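Local coordinates for encapsidation protein (Bacillus phage phi29, PDB 5HD9) that probably hydrolyses ATP to drive the packaging of viral DNA, as the ATPase of the phage DNA packaging motor, at residues A[14-19]-A[148-153]; A[43-48]-A[105-110]; A[93-98]-A[135-140]. All coordinates share one frame; numbering follows the deposited sequence.

Three contacts are spread over one mixed beta sheet. Contact 1 is opened first, by residues 14-19 near the N terminus. Contact 2 starts next at 43-48, after helix 26-42. Contact 3 starts at 93-98, before contact 2 closes at 105-110. Contact 3 closes at 135-140, so contacts 2 and 3 cross. Contact 1 closes last, at 148-153, and both others nest inside its loop. Contacts 1 and 2 are neighbouring parallel pairs: strands 149-153 and 109-115 lie side by side, and R149 N meets S110 O in a probable hydrogen bond. Contact 3 ties strand 87-94 and the turn after it to helix 130-141, whose M138 packs on I15, L16 and C150 of contact 1.

Contact 1 of 3, residues A[14-19]-A[148-153]; sequences RILNFV and VRCICL
Two parallel strands, 16-19 and 149-153, pair here in the central sheet of an ASCE-type P-loop NTPase fold. Strand 149-153 lies between strands 16-19 and 109-115, the insertion that marks this class. Strand 16-19 runs on toward a probable Walker A loop, and L153 touches S28 of that motif.

Most of the contact is tight. C150 N donates to I15 O at 2.7 Å. CD1 of I15 presses on V148 CG2 at 3.5 Å. C152 N donates to N17 O at 2.6 Å and almost straight (176°), and V19 N returns a bond to C152 O at 2.8 Å. L16, F18, C150 and C152 share one face. C152 CB rests 3.7 Å from F18 CD2, and its sulfur meets the ring obliquely. F164 and F117 close round the same ring. On the other face V19 and L153 lie side by side, CB of V19 against CD2 of L153.

N17 joins the two regimes. Its CG stands anti to its own carbonyl carbon (chi1 -55°), which swings the amide back along the strand. ND2 reaches C150 O at 3.2 Å, from above the carbonyl plane. The same oxygen takes N17 N at 2.8 Å, so two donors from one residue hold it. ND2 also donates to R14 O, and these two bonds fix the amide.

The loose side is at R14. R14 turns away from strand 149-153 toward the backbone oxygens of Y12 and Y180. A water links its carbonyl to the R149 guanidinium: water 1 donates to R14 O and accepts from R149 NH1, each at 2.8 Å.

Contact 2 of 3, residues A[43-48]-A[105-110]; sequences GEQFIY and AYPNVS
This is the start of a parallel strand pairing, between the first residues of strands 45-50 and 109-115, two inner strands of the central sheet. Q45 and V109 form the bridge. Their backbones are joined on both sides of it: Q45 N donates to N108 O at 2.8 Å (171°), and S110 N donates to Q45 O at 3.0 Å.

Side chains extend the pairing into the loops. The Q45 side chain runs out extended beside the incoming 105-108 loop. Its OE1 takes N108 N at 2.9 Å, nearly along the C=O axis, with P107 CD close by. Its NE2 bonds L88 O in the strand on the other flank, so both ends of the amide are used and its orientation is set. The N108 side chain, CG anti to the backbone N (chi1 -167°), reaches back to G43. Its ND2 meets G43 O at 3.1 Å from well above the carbonyl plane. G43, with positive phi, is where the chain leaves helix 26-42.

S110 OG donates to E44 OE1 at 2.5 Å and approaches from above the carboxylate plane. R38 of helix 26-42 bridges OE2, which probably helps keep the carboxylate charged.

On the side of Q45 and V109 lies the apolar part. I47 crosses V109 at about a right angle, CG1 to CG1 4.0 Å, and its CD1 touches CD1 of the Y106 ring. V141 of helix 130-141 packs over all three. Strand 45-50, after the helix that follows the probable P-loop, lies beside strand 109-115, consistent with the core strand order of the ASCE fold.

Contact 3 of 3, residues A[93-98]-A[135-140]; sequences IPLSVW and LNLMDT
The indole of W98 forms a flat wall, and L137 of helix 130-141 is the bump pressed against it. L137 CG sits over the centre of the six-membered ring, 3.8 Å from the centroid and only 5° off the ring normal. This is a CH-pi contact made squarely over the face. CB lies nearer the NE1 side of the indole, while CD1 slides over CD2 and CE3. The leucine therefore lies across the indole, along the shared CD2-CE2 bond.

I93 and L95 complete the hollow. CD1 of L137 stands 4.3 Å from I93 CG2 and 4.2 Å from L95 CD1. The hollow thus has one flat wall, W98, and two branched aliphatic ones.

The indole is also gripped along its rim. W98 CG is anti to the backbone N (chi1 164°), which carries the ring out from the turn after strand 87-94 to the helix. NE1 donates to N136 OD1 at 2.8 Å. The bond runs near the ring plane and meets a lone pair of the amide oxygen. The amide plane is turned 59° from the indole, and K102 NZ also bonds OD1. Farther along the rim, T140 meets the ring tip to tip, its CB 3.7 Å from W98 CZ2. OG1 of T140 donates back to N136 O at 2.7 Å, fixing which side its hydroxyl takes. One helical turn therefore offers N136 and T140 to the edge and L137 to the face.

Helix 130-141 links parallel strands 109-115 and 149-153 in a beta-alpha-beta crossover of the ASCE fold, and packs on the sheet here. L137 also packs on V49 of strand 45-50 and I112 of strand 109-115, and L95 reaches F114 of strand 109-115 and Y163 of helix 162-167.

Contact 1 of 3, residues A[14-19]-A[148-153]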
# COMPACT_ATOMS: atom_id res chain seq x y z
N ARG A 14 -13.14 -1.13 1.64
CA ARG A 14 -12.67 -1.93 2.77
C ARG A 14 -11.42 -1.31 3.38
O ARG A 14 -10.60 -0.73 2.67
CB ARG A 14 -12.39 -3.38 2.33
CG ARG A 14 -13.61 -4.12 1.77
CD ARG A 14 -14.85 -3.89 2.62
NE ARG A 14 -15.83 -4.98 2.52
CZ ARG A 14 -16.96 -4.94 1.81
NH1 ARG A 14 -17.29 -3.87 1.10
NH2 ARG A 14 -17.77 -6.00 1.82
N ILE A 15 -11.27 -1.45 4.70
CA ILE A 15 -10.14 -0.87 5.41
C ILE A 15 -8.84 -1.59 5.07
O ILE A 15 -7.77 -0.98 5.04
CB ILE A 15 -10.35 -0.92 6.94
CG1 ILE A 15 -11.59 -0.12 7.35
CG2 ILE A 15 -9.12 -0.39 7.68
CD1 ILE A 15 -11.51 1.35 7.06
N LEU A 16 -8.94 -2.89 4.82
CA LEU A 16 -7.78 -3.72 4.52
C LEU A 16 -7.95 -4.39 3.15
O LEU A 16 -8.97 -5.02 2.88
CB LEU A 16 -7.59 -4.77 5.62
CG LEU A 16 -6.18 -5.21 6.02
CD1 LEU A 16 -5.23 -4.05 6.26
CD2 LEU A 16 -6.27 -6.07 7.27
N ASN A 17 -6.96 -4.21 2.28
CA ASN A 17 -7.01 -4.73 0.92
C ASN A 17 -5.72 -5.43 0.53
O ASN A 17 -4.63 -4.92 0.79
CB ASN A 17 -7.29 -3.59 -0.08
CG ASN A 17 -8.55 -2.81 0.25
OD1 ASN A 17 -9.63 -3.12 -0.25
ND2 ASN A 17 -8.41 -1.79 1.09
N PHE A 18 -5.85 -6.60 -0.09
CA PHE A 18 -4.70 -7.37 -0.56
C PHE A 18 -4.83 -7.65 -2.05
O PHE A 18 -5.72 -8.39 -2.47
CB PHE A 18 -4.58 -8.69 0.21
CG PHE A 18 -4.61 -8.53 1.71
CD1 PHE A 18 -5.81 -8.60 2.39
CD2 PHE A 18 -3.45 -8.32 2.42
CE1 PHE A 18 -5.85 -8.46 3.77
CE2 PHE A 18 -3.48 -8.17 3.80
CZ PHE A 18 -4.69 -8.25 4.47
N VAL A 19 -3.94 -7.06 -2.85
CA VAL A 19 -3.90 -7.33 -4.29
C VAL A 19 -2.70 -8.21 -4.58
O VAL A 19 -1.55 -7.80 -4.37
CB VAL A 19 -3.82 -6.03 -5.11
CG1 VAL A 19 -4.05 -6.33 -6.59
CG2 VAL A 19 -4.85 -5.02 -4.61
N VAL A 148 -10.84 5.49 4.74
CA VAL A 148 -9.43 5.17 4.90
C VAL A 148 -9.22 3.75 4.41
O VAL A 148 -10.15 2.94 4.43
CB VAL A 148 -8.95 5.30 6.37
CG1 VAL A 148 -9.18 6.72 6.87
CG2 VAL A 148 -9.65 4.29 7.26
N ARG A 149 -8.02 3.44 3.95
CA ARG A 149 -7.75 2.09 3.49
C ARG A 149 -6.26 1.78 3.47
O ARG A 149 -5.43 2.63 3.15
CB ARG A 149 -8.34 1.87 2.10
CG ARG A 149 -7.59 2.56 0.98
CD ARG A 149 -8.53 2.93 -0.15
NE ARG A 149 -9.25 4.17 0.14
CZ ARG A 149 -10.58 4.31 0.16
NH1 ARG A 149 -11.40 3.29 -0.10
NH2 ARG A 149 -11.10 5.50 0.44
N CYS A 150 -5.95 0.55 3.85
CA CYS A 150 -4.62 -0.00 3.71
C CYS A 150 -4.67 -0.97 2.54
O CYS A 150 -5.55 -1.83 2.47
CB CYS A 150 -4.17 -0.70 4.99
SG CYS A 150 -2.52 -1.43 4.89
N ILE A 151 -3.74 -0.80 1.60
CA ILE A 151 -3.68 -1.65 0.42
C ILE A 151 -2.33 -2.34 0.34
O ILE A 151 -1.29 -1.69 0.21
CB ILE A 151 -3.94 -0.83 -0.87
CG1 ILE A 151 -5.31 -0.15 -0.79
CG2 ILE A 151 -3.89 -1.73 -2.09
CD1 ILE A 151 -5.39 1.14 -1.55
N CYS A 152 -2.35 -3.66 0.45
CA CYS A 152 -1.14 -4.47 0.42
C CYS A 152 -0.99 -5.13 -0.94
O CYS A 152 -1.93 -5.73 -1.45
CB CYS A 152 -1.18 -5.52 1.53
SG CYS A 152 -1.44 -4.82 3.18
N LEU A 153 0.20 -5.00 -1.53
CA LEU A 153 0.47 -5.52 -2.87
C LEU A 153 1.55 -6.59 -2.87
O LEU A 153 2.51 -6.52 -2.09
CB LEU A 153 0.90 -4.38 -3.80
CG LEU A 153 0.12 -3.07 -3.77
CD1 LEU A 153 0.87 -2.02 -4.57
CD2 LEU A 153 -1.28 -3.26 -4.33
O HOH W 1 -11.02 0.48 0.16

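Contact 2 of 3, residues A[43-48]-A[105-110]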
# COMPACT_ATOMS: atom_id res chain seq x y z
N GLY A 43 -5.98 16.94 0.14
CA GLY A 43 -4.97 17.08 1.17
C GLY A 43 -4.81 15.84 2.03
O GLY A 43 -4.20 15.90 3.10
N GLU A 44 -5.37 14.73 1.57
CA GLU A 44 -5.19 13.45 2.25
C GLU A 44 -3.76 12.98 2.09
O GLU A 44 -3.22 12.96 0.98
CB GLU A 44 -6.15 12.40 1.68
CG GLU A 44 -7.62 12.73 1.86
CD GLU A 44 -8.54 11.66 1.30
OE1 GLU A 44 -8.04 10.60 0.87
OE2 GLU A 44 -9.77 11.88 1.28
N GLN A 45 -3.14 12.59 3.20
CA GLN A 45 -1.75 12.13 3.17
C GLN A 45 -1.69 10.62 3.07
O GLN A 45 -2.71 9.93 3.21
CB GLN A 45 -1.02 12.63 4.42
CG GLN A 45 -0.88 14.15 4.45
CD GLN A 45 -0.44 14.67 5.80
OE1 GLN A 45 -1.02 14.31 6.83
NE2 GLN A 45 0.57 15.52 5.80
N PHE A 46 -0.50 10.09 2.82
CA PHE A 46 -0.35 8.66 2.61
C PHE A 46 0.95 8.13 3.18
O PHE A 46 1.92 8.87 3.35
CB PHE A 46 -0.44 8.33 1.12
CG PHE A 46 0.73 8.84 0.31
CD1 PHE A 46 0.73 10.13 -0.18
CD2 PHE A 46 1.81 8.02 0.04
CE1 PHE A 46 1.80 10.61 -0.92
CE2 PHE A 46 2.89 8.49 -0.70
CZ PHE A 46 2.88 9.78 -1.18
N ILE A 47 0.96 6.83 3.49
CA ILE A 47 2.16 6.16 3.97
C ILE A 47 2.50 4.99 3.07
O ILE A 47 1.66 4.14 2.77
CB ILE A 47 1.99 5.67 5.43
CG1 ILE A 47 1.71 6.86 6.35
CG2 ILE A 47 3.24 4.91 5.88
CD1 ILE A 47 1.55 6.50 7.80
N TYR A 48 3.75 4.97 2.62
CA TYR A 48 4.30 3.88 1.83
C TYR A 48 5.10 2.98 2.76
O TYR A 48 6.12 3.40 3.32
CB TYR A 48 5.15 4.43 0.69
CG TYR A 48 5.76 3.39 -0.24
CD1 TYR A 48 4.95 2.57 -1.01
CD2 TYR A 48 7.13 3.25 -0.35
CE1 TYR A 48 5.50 1.63 -1.86
CE2 TYR A 48 7.69 2.32 -1.20
CZ TYR A 48 6.88 1.51 -1.95
OH TYR A 48 7.44 0.58 -2.80
N ALA A 105 4.60 13.06 13.76
CA ALA A 105 3.19 13.41 13.60
C ALA A 105 2.66 12.97 12.23
O ALA A 105 3.38 13.03 11.23
CB ALA A 105 2.99 14.90 13.78
N TYR A 106 1.41 12.53 12.22
CA TYR A 106 0.74 12.07 11.01
C TYR A 106 -0.68 12.65 10.98
O TYR A 106 -1.63 11.98 11.36
CB TYR A 106 0.71 10.54 10.96
CG TYR A 106 2.08 9.91 11.08
CD1 TYR A 106 2.89 9.78 9.96
CD2 TYR A 106 2.56 9.45 12.29
CE1 TYR A 106 4.15 9.21 10.05
CE2 TYR A 106 3.81 8.87 12.40
CZ TYR A 106 4.60 8.76 11.27
OH TYR A 106 5.85 8.19 11.36
N PRO A 107 -0.81 13.91 10.53
CA PRO A 107 -2.06 14.67 10.70
C PRO A 107 -3.28 14.15 9.95
O PRO A 107 -4.37 14.17 10.53
CB PRO A 107 -1.68 16.06 10.18
CG PRO A 107 -0.20 16.13 10.30
CD PRO A 107 0.26 14.76 9.99
N ASN A 108 -3.14 13.70 8.71
CA ASN A 108 -4.31 13.41 7.88
C ASN A 108 -4.09 12.28 6.88
O ASN A 108 -4.36 12.42 5.69
CB ASN A 108 -4.72 14.68 7.13
CG ASN A 108 -6.10 14.58 6.49
OD1 ASN A 108 -6.98 13.89 7.01
ND2 ASN A 108 -6.28 15.25 5.37
N VAL A 109 -3.60 11.14 7.38
CA VAL A 109 -3.37 9.98 6.53
C VAL A 109 -4.69 9.25 6.27
O VAL A 109 -5.47 9.02 7.19
CB VAL A 109 -2.36 9.00 7.18
CG1 VAL A 109 -2.20 7.74 6.33
CG2 VAL A 109 -1.01 9.69 7.37
N SER A 110 -4.94 8.90 5.01
CA SER A 110 -6.14 8.14 4.65
C SER A 110 -5.82 6.91 3.81
O SER A 110 -6.67 6.04 3.63
CB SER A 110 -7.14 9.03 3.91
OG SER A 110 -6.76 9.21 2.56

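Contact 3 of 3, residues A[93-98]-A[135-140]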
# COMPACT_ATOMS: atom_id res chain seq x y z
N ILE A 93 7.87 4.29 5.39
CA ILE A 93 8.13 3.69 6.70
C ILE A 93 8.56 2.23 6.58
O ILE A 93 7.84 1.43 5.99
CB ILE A 93 6.89 3.78 7.61
CG1 ILE A 93 6.64 5.25 7.97
CG2 ILE A 93 7.06 2.93 8.87
CD1 ILE A 93 5.49 5.49 8.93
N PRO A 94 9.74 1.89 7.13
CA PRO A 94 10.06 0.47 7.25
C PRO A 94 9.30 -0.13 8.43
O PRO A 94 9.47 0.36 9.54
CB PRO A 94 11.58 0.45 7.49
CG PRO A 94 12.03 1.91 7.44
CD PRO A 94 10.81 2.72 7.69
N LEU A 95 8.48 -1.14 8.18
CA LEU A 95 7.65 -1.71 9.24
C LEU A 95 8.50 -2.23 10.39
O LEU A 95 8.06 -2.27 11.54
CB LEU A 95 6.76 -2.83 8.68
CG LEU A 95 5.65 -3.37 9.59
CD1 LEU A 95 4.74 -2.27 10.09
CD2 LEU A 95 4.85 -4.42 8.84
N SER A 96 9.74 -2.61 10.08
CA SER A 96 10.66 -3.14 11.09
C SER A 96 10.98 -2.13 12.19
O SER A 96 11.30 -2.51 13.32
CB SER A 96 11.96 -3.59 10.42
OG SER A 96 12.60 -2.52 9.75
N VAL A 97 10.90 -0.83 11.88
CA VAL A 97 11.22 0.22 12.84
C VAL A 97 10.05 1.16 13.10
O VAL A 97 10.25 2.34 13.40
CB VAL A 97 12.44 1.06 12.37
CG1 VAL A 97 13.68 0.18 12.28
CG2 VAL A 97 12.13 1.76 11.04
N TRP A 98 8.83 0.65 12.98
CA TRP A 98 7.64 1.47 13.17
C TRP A 98 7.57 2.07 14.57
O TRP A 98 7.10 3.19 14.75
CB TRP A 98 6.37 0.65 12.90
CG TRP A 98 5.12 1.30 13.44
CD1 TRP A 98 4.24 0.76 14.33
CD2 TRP A 98 4.64 2.61 13.14
NE1 TRP A 98 3.23 1.66 14.59
CE2 TRP A 98 3.46 2.80 13.88
CE3 TRP A 98 5.10 3.65 12.31
CZ2 TRP A 98 2.72 3.99 13.82
CZ3 TRP A 98 4.36 4.82 12.25
CH2 TRP A 98 3.19 4.98 13.00
N LEU A 135 -1.15 -3.41 12.16
CA LEU A 135 -2.40 -3.04 12.81
C LEU A 135 -2.19 -1.82 13.70
O LEU A 135 -2.99 -0.88 13.66
CB LEU A 135 -2.94 -4.22 13.60
CG LEU A 135 -3.72 -5.28 12.81
CD1 LEU A 135 -4.13 -6.43 13.72
CD2 LEU A 135 -4.95 -4.69 12.13
N ASN A 136 -1.12 -1.81 14.48
CA ASN A 136 -0.81 -0.66 15.33
C ASN A 136 -0.57 0.59 14.50
O ASN A 136 -1.04 1.68 14.85
CB ASN A 136 0.41 -0.95 16.21
CG ASN A 136 0.76 0.22 17.11
OD1 ASN A 136 1.65 1.02 16.80
ND2 ASN A 136 0.06 0.34 18.24
N LEU A 137 0.15 0.44 13.40
CA LEU A 137 0.41 1.54 12.48
C LEU A 137 -0.91 2.12 11.96
O LEU A 137 -1.10 3.33 11.94
CB LEU A 137 1.29 1.08 11.32
CG LEU A 137 1.87 2.13 10.36
CD1 LEU A 137 3.09 1.57 9.67
CD2 LEU A 137 0.86 2.58 9.32
N MSE A 138 -1.82 1.23 11.57
CA MSE A 138 -3.11 1.65 11.02
C MSE A 138 -3.95 2.42 12.04
O MSE A 138 -4.47 3.49 11.74
CB MSE A 138 -3.89 0.43 10.52
CG MSE A 138 -3.26 -0.21 9.29
SE MSE A 138 -4.10 -1.90 8.79
CE MSE A 138 -5.88 -1.22 8.43
N ASP A 139 -4.08 1.87 13.25
CA ASP A 139 -4.86 2.55 14.28
C ASP A 139 -4.22 3.88 14.66
O ASP A 139 -4.92 4.83 15.02
CB ASP A 139 -5.00 1.68 15.53
CG ASP A 139 -6.41 1.13 15.71
OD1 ASP A 139 -7.39 1.73 15.21
OD2 ASP A 139 -6.55 0.09 16.38
N THR A 140 -2.90 3.95 14.59
CA THR A 140 -2.19 5.17 14.96
C THR A 140 -2.52 6.32 14.01
O THR A 140 -2.77 7.44 14.45
CB THR A 140 -0.66 4.96 15.00
OG1 THR A 140 -0.33 4.01 16.02
CG2 THR A 140 0.08 6.26 15.28